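Local coordinates for glyoxalase family protein (Bacillus cereus, PDB 1ZSW) that is of unknown function but binds a zinc ion and belongs to the glyoxalase/bleomycin resistance protein/dioxygenase superfamily, whose members are often metal-dependent enzymes, at residues D75-G81 / H163-E168; L191-A195 / R209-A214. One frame throughout, in Å; residues are numbered along the deposited sequence.

Overall arrangement
Contacts 1 and 2 lie on opposite sides of the chain's centre, their own centres 32 Å apart and their nearest atoms about 19 Å apart, and they follow one another along the sequence. Contact 1 belongs to the zinc side of the molecule: the side chain of P80 is about 12 Å from the bound zinc ion and about 11 Å from the side chain of the zinc ligand E294. There 163-168, in the loop between strands 150-155 and 180-188, is bonded to the turn 75-81 between strands 69-74 and 83-88. Contact 2 sits away from the metal, where a helix packs beside a beta hairpin.

Contact 1 (D75-G81 / H163-E168); sequences DKTGSPG and HWETWE
The carbonyl O of P80 takes two ring N-H groups at once, from H163 NE2 at 2.8 Å and W164 NE1 at 3.0 Å. It lies close to the plane of both rings, and the histidine bond, 170° at the hydrogen, uses a lone pair in the carbonyl plane. Next to this pair, S79 OG sits at the edge of the imidazole, 3.1 Å from H163 CD2. Farther along, D75 OD2 receives E165 N at 2.9 Å and the hydroxyl S79 OG at 2.7 Å, the two arriving from opposite faces of the carboxylate. E165 O then takes K76 N. K76 leaves its backbone with CG anti to N (chi1 -175°), crosses W167 at about a right angle, and bends at its last torsion to put NZ 2.8 Å from E168 OE2, on the syn lone pair, in a salt bridge. Behind these bonds the turn is braced from within: D75 OD1 accepts S79 N at 2.8 Å, nearly straight, which ties the carboxylate at the start of the turn to the backbone farther on. A water donates to E165 OE1 and, weakly, to D75 OD2. Outside, F224 meets the W164 ring edge-to-face and R250 touches P80 and H163. The turn joins strands 69-74 and 83-88 of the zinc-side sheet and is bonded to the long loop from strand 150-155 to strand 180-188.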
loop_
_atom_site.group_PDB
_atom_site.type_symbol
_atom_site.label_atom_id
_atom_site.label_comp_id
_atom_site.label_asym_id
_atom_site.label_seq_id
_atom_site.Cartn_x
_atom_site.Cartn_y
_atom_site.Cartn_z
ATOM N N ASP A 75 1.733 -2.537 11.167
ATOM C CA ASP A 75 2.633 -2.614 12.311
ATOM C C ASP A 75 1.834 -2.395 13.599
ATOM O O ASP A 75 0.618 -2.441 13.583
ATOM C CB ASP A 75 3.830 -1.643 12.168
ATOM C CG ASP A 75 3.475 -0.180 12.388
ATOM O OD1 ASP A 75 2.283 0.127 12.465
ATOM O OD2 ASP A 75 4.407 0.671 12.457
ATOM N N LYS A 76 2.544 -2.143 14.693
ATOM C CA LYS A 76 1.877 -2.010 16.014
ATOM C C LYS A 76 0.673 -1.062 15.987
ATOM O O LYS A 76 -0.370 -1.364 16.578
ATOM C CB LYS A 76 2.883 -1.540 17.061
ATOM C CG LYS A 76 2.324 -1.479 18.497
ATOM C CD LYS A 76 3.407 -0.923 19.415
ATOM C CE LYS A 76 2.897 -0.742 20.834
ATOM N NZ LYS A 76 2.699 -2.078 21.452
ATOM N N THR A 77 0.802 0.063 15.292
ATOM C CA THR A 77 -0.285 1.062 15.242
ATOM C C THR A 77 -0.912 1.231 13.853
ATOM O O THR A 77 -1.749 2.112 13.616
ATOM C CB THR A 77 0.192 2.460 15.698
ATOM O OG1 THR A 77 1.226 2.924 14.824
ATOM C CG2 THR A 77 0.722 2.415 17.125
ATOM N N GLY A 78 -0.478 0.418 12.905
ATOM C CA GLY A 78 -0.987 0.589 11.557
ATOM C C GLY A 78 -0.454 1.876 10.970
ATOM O O GLY A 78 -1.166 2.568 10.226
ATOM N N SER A 79 0.808 2.194 11.241
ATOM C CA SER A 79 1.342 3.502 10.832
ATOM C C SER A 79 1.460 3.620 9.298
ATOM O O SER A 79 1.542 2.588 8.616
ATOM C CB SER A 79 2.660 3.766 11.508
ATOM O OG SER A 79 3.604 2.858 11.051
ATOM N N PRO A 80 1.408 4.849 8.763
ATOM C CA PRO A 80 1.566 5.064 7.327
ATOM C C PRO A 80 2.805 4.350 6.810
ATOM O O PRO A 80 3.907 4.440 7.408
ATOM C CB PRO A 80 1.752 6.570 7.217
ATOM C CG PRO A 80 0.799 7.085 8.318
ATOM C CD PRO A 80 1.093 6.123 9.466
ATOM N N GLY A 81 2.630 3.669 5.685
ATOM C CA GLY A 81 3.770 2.904 5.168
ATOM C C GLY A 81 3.705 1.411 5.487
ATOM O O GLY A 81 4.437 0.611 4.875
ATOM N N HIS A 163 8.659 6.146 12.305
ATOM C CA HIS A 163 7.485 5.825 13.123
ATOM C C HIS A 163 7.049 4.352 13.148
ATOM O O HIS A 163 6.221 3.983 13.962
ATOM C CB HIS A 163 6.292 6.740 12.828
ATOM C CG HIS A 163 5.726 6.604 11.451
ATOM N ND1 HIS A 163 5.604 7.670 10.588
ATOM C CD2 HIS A 163 5.216 5.534 10.794
ATOM C CE1 HIS A 163 5.065 7.264 9.451
ATOM N NE2 HIS A 163 4.814 5.972 9.551
ATOM N N TRP A 164 7.615 3.517 12.280
ATOM C CA TRP A 164 7.284 2.090 12.294
ATOM C C TRP A 164 7.655 1.387 13.614
ATOM O O TRP A 164 8.691 1.691 14.206
ATOM C CB TRP A 164 7.987 1.391 11.132
ATOM C CG TRP A 164 7.488 1.792 9.758
ATOM C CD1 TRP A 164 6.418 2.601 9.452
ATOM C CD2 TRP A 164 8.020 1.339 8.503
ATOM N NE1 TRP A 164 6.283 2.702 8.091
ATOM C CE2 TRP A 164 7.248 1.926 7.486
ATOM C CE3 TRP A 164 9.092 0.504 8.145
ATOM C CZ2 TRP A 164 7.498 1.695 6.126
ATOM C CZ3 TRP A 164 9.360 0.285 6.788
ATOM C CH2 TRP A 164 8.555 0.874 5.796
ATOM N N GLU A 165 6.802 0.466 14.068
ATOM C CA GLU A 165 7.073 -0.319 15.279
ATOM C C GLU A 165 6.690 -1.770 15.132
ATOM O O GLU A 165 5.564 -2.088 14.747
ATOM C CB GLU A 165 6.288 0.244 16.457
ATOM C CG GLU A 165 6.808 1.549 16.959
ATOM C CD GLU A 165 5.872 2.157 17.988
ATOM O OE1 GLU A 165 4.764 2.616 17.608
ATOM O OE2 GLU A 165 6.253 2.143 19.175
ATOM N N THR A 166 7.599 -2.665 15.493
ATOM C CA THR A 166 7.272 -4.084 15.446
ATOM C C THR A 166 6.213 -4.429 16.509
ATOM O O THR A 166 6.026 -3.730 17.513
ATOM C CB THR A 166 8.535 -4.984 15.611
ATOM O OG1 THR A 166 9.194 -4.650 16.833
ATOM C CG2 THR A 166 9.532 -4.780 14.440
ATOM N N TRP A 167 5.525 -5.523 16.242
ATOM C CA TRP A 167 4.345 -5.937 16.968
ATOM C C TRP A 167 4.690 -7.048 17.943
ATOM O O TRP A 167 5.076 -8.136 17.535
ATOM C CB TRP A 167 3.337 -6.398 15.914
ATOM C CG TRP A 167 2.084 -6.990 16.373
ATOM C CD1 TRP A 167 1.452 -8.070 15.828
ATOM C CD2 TRP A 167 1.272 -6.555 17.461
ATOM N NE1 TRP A 167 0.297 -8.329 16.504
ATOM C CE2 TRP A 167 0.153 -7.409 17.507
ATOM C CE3 TRP A 167 1.370 -5.507 18.386
ATOM C CZ2 TRP A 167 -0.858 -7.267 18.449
ATOM C CZ3 TRP A 167 0.351 -5.356 19.322
ATOM C CH2 TRP A 167 -0.739 -6.235 19.343
ATOM N N GLU A 168 4.517 -6.780 19.246
ATOM C CA GLU A 168 4.986 -7.706 20.284
ATOM C C GLU A 168 4.155 -8.983 20.440
ATOM O O GLU A 168 4.578 -9.923 21.125
ATOM C CB GLU A 168 5.082 -6.996 21.647
ATOM C CG GLU A 168 3.720 -6.617 22.258
ATOM C CD GLU A 168 3.287 -5.185 21.954
ATOM O OE1 GLU A 168 2.571 -4.598 22.814
ATOM O OE2 GLU A 168 3.641 -4.645 20.869
HETATM O O HOH W 1 3.411 1.811 15.020
#

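Contact 2 (L191-A195 / R209-A214)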
loop_
_atom_site.group_PDB
_atom_site.type_symbol
_atom_site.label_atom_id
_atom_site.label_comp_id
_atom_site.label_asym_id
_atom_site.label_seq_id
_atom_site.Cartn_x
_atom_site.Cartn_y
_atom_site.Cartn_z
ATOM N N LEU A 191 4.734 3.422 -20.364
ATOM C CA LEU A 191 5.720 3.692 -19.336
ATOM C C LEU A 191 6.159 5.156 -19.329
ATOM O O LEU A 191 6.353 5.748 -18.266
ATOM C CB LEU A 191 6.910 2.735 -19.545
ATOM C CG LEU A 191 8.069 2.769 -18.549
ATOM C CD1 LEU A 191 8.743 1.403 -18.459
ATOM C CD2 LEU A 191 9.068 3.875 -18.893
ATOM N N ASP A 192 6.269 5.772 -20.515
ATOM C CA ASP A 192 6.639 7.195 -20.584
ATOM C C ASP A 192 5.658 8.112 -19.876
ATOM O O ASP A 192 6.047 9.063 -19.192
ATOM C CB ASP A 192 6.845 7.645 -22.053
ATOM C CG ASP A 192 5.615 7.418 -22.939
ATOM O OD1 ASP A 192 4.799 6.504 -22.674
ATOM O OD2 ASP A 192 5.475 8.148 -23.953
ATOM N N LYS A 193 4.381 7.800 -20.025
ATOM C CA LYS A 193 3.335 8.626 -19.418
ATOM C C LYS A 193 3.378 8.466 -17.907
ATOM O O LYS A 193 3.227 9.454 -17.179
ATOM C CB LYS A 193 1.964 8.257 -20.011
ATOM C CG LYS A 193 1.856 8.544 -21.528
ATOM C CD LYS A 193 0.397 8.639 -21.948
ATOM C CE LYS A 193 0.180 9.704 -23.037
ATOM N NZ LYS A 193 0.246 11.108 -22.496
ATOM N N MET A 194 3.591 7.246 -17.426
ATOM C CA MET A 194 3.664 7.023 -15.976
ATOM C C MET A 194 4.891 7.713 -15.385
ATOM O O MET A 194 4.811 8.378 -14.341
ATOM C CB MET A 194 3.652 5.515 -15.635
ATOM C CG MET A 194 3.810 5.216 -14.125
ATOM S SD MET A 194 2.483 5.915 -13.104
ATOM C CE MET A 194 1.219 4.801 -13.543
ATOM N N ALA A 195 6.027 7.579 -16.075
ATOM C CA ALA A 195 7.254 8.244 -15.654
ATOM C C ALA A 195 7.073 9.742 -15.536
ATOM O O ALA A 195 7.528 10.323 -14.557
ATOM C CB ALA A 195 8.403 7.920 -16.635
ATOM N N ARG A 209 15.877 3.779 -16.064
ATOM C CA ARG A 209 14.794 3.682 -17.043
ATOM C C ARG A 209 15.247 3.153 -18.373
ATOM O O ARG A 209 16.188 3.692 -18.971
ATOM C CB ARG A 209 14.122 5.029 -17.320
ATOM C CG ARG A 209 12.924 4.879 -18.277
ATOM C CD ARG A 209 12.825 6.004 -19.259
ATOM N NE ARG A 209 12.391 7.238 -18.621
ATOM C CZ ARG A 209 11.288 7.909 -18.935
ATOM N NH1 ARG A 209 10.483 7.489 -19.904
ATOM N NH2 ARG A 209 11.006 9.023 -18.284
ATOM N N ASN A 210 14.545 2.127 -18.842
ATOM C CA ASN A 210 14.646 1.685 -20.226
ATOM C C ASN A 210 13.229 1.464 -20.740
ATOM O O ASN A 210 12.261 1.797 -20.026
ATOM C CB ASN A 210 15.541 0.445 -20.353
ATOM C CG ASN A 210 15.095 -0.687 -19.482
ATOM O OD1 ASN A 210 13.994 -1.218 -19.641
ATOM N ND2 ASN A 210 15.957 -1.088 -18.555
ATOM N N ASP A 211 13.089 0.921 -21.951
ATOM C CA ASP A 211 11.780 0.693 -22.554
ATOM C C ASP A 211 10.920 -0.357 -21.841
ATOM O O ASP A 211 9.686 -0.364 -22.002
ATOM C CB ASP A 211 11.942 0.290 -24.029
ATOM C CG ASP A 211 12.335 1.455 -24.913
ATOM O OD1 ASP A 211 12.275 2.611 -24.450
ATOM O OD2 ASP A 211 12.702 1.211 -26.085
ATOM N N GLN A 212 11.567 -1.232 -21.068
ATOM C CA GLN A 212 10.906 -2.363 -20.437
ATOM C C GLN A 212 10.533 -2.055 -18.989
ATOM O O GLN A 212 9.506 -2.521 -18.496
ATOM C CB GLN A 212 11.810 -3.608 -20.470
ATOM C CG GLN A 212 11.995 -4.228 -21.879
ATOM C CD GLN A 212 12.939 -3.417 -22.766
ATOM O OE1 GLN A 212 14.081 -3.131 -22.390
ATOM N NE2 GLN A 212 12.460 -3.039 -23.949
ATOM N N GLU A 213 11.387 -1.305 -18.314
ATOM C CA GLU A 213 11.209 -1.058 -16.849
ATOM C C GLU A 213 11.882 0.198 -16.381
ATOM O O GLU A 213 12.953 0.573 -16.862
ATOM C CB GLU A 213 11.772 -2.234 -16.058
ATOM C CG GLU A 213 11.559 -2.075 -14.527
ATOM C CD GLU A 213 12.011 -3.274 -13.761
ATOM O OE1 GLU A 213 11.282 -4.287 -13.777
ATOM O OE2 GLU A 213 13.098 -3.201 -13.143
ATOM N N ALA A 214 11.287 0.882 -15.408
ATOM C CA ALA A 214 11.928 2.057 -14.868
ATOM C C ALA A 214 11.676 1.986 -13.362
ATOM O O ALA A 214 10.712 1.325 -12.920
ATOM C CB ALA A 214 11.371 3.326 -15.478
HETATM O O HOH W 2 8.546 10.298 -19.673
#
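In one of its two modelled conformers R209 reaches back to the helix, its guanidinium lying with one face against A195 CB, which is 3.3 Å from R209 NH2. Although CG starts anti to the backbone N (chi1 -176°), bends at the next two torsions bring the group round to this position, and the side chain and that of L191 run alongside each other, pointing opposite ways. In the same conformer a water at the guanidinium edge accepts from R209 NH2 at 3.1 Å and donates to D192 O at 2.8 Å, bridging strand end and helix backbone; NH2 also has a salt bridge to E206. From N210 to E213 the chain turns, and L191 fills the inner side with its two methyls: CD2 is 4.0 Å from N210 O, while CD1 lies 3.8 Å from E213 N. The amide of N210 acts within the turn, OD1 accepting Q212 N at 2.8 Å in the carbonyl plane and E213 N at 2.9 Å from above it. D211, Q212 and E213 send their CB bonds away from the helix. A214 turns its methyl back inward, 4.2 Å from L191 CD2, while V229 of the adjoining strand also touches that leucine. The Asx turn and wider Asx motif at N210 shape the tight reversal of the 205-209/213-217 beta hairpin, against which the first turn of helix 191-201 packs in this glyoxalase-family region.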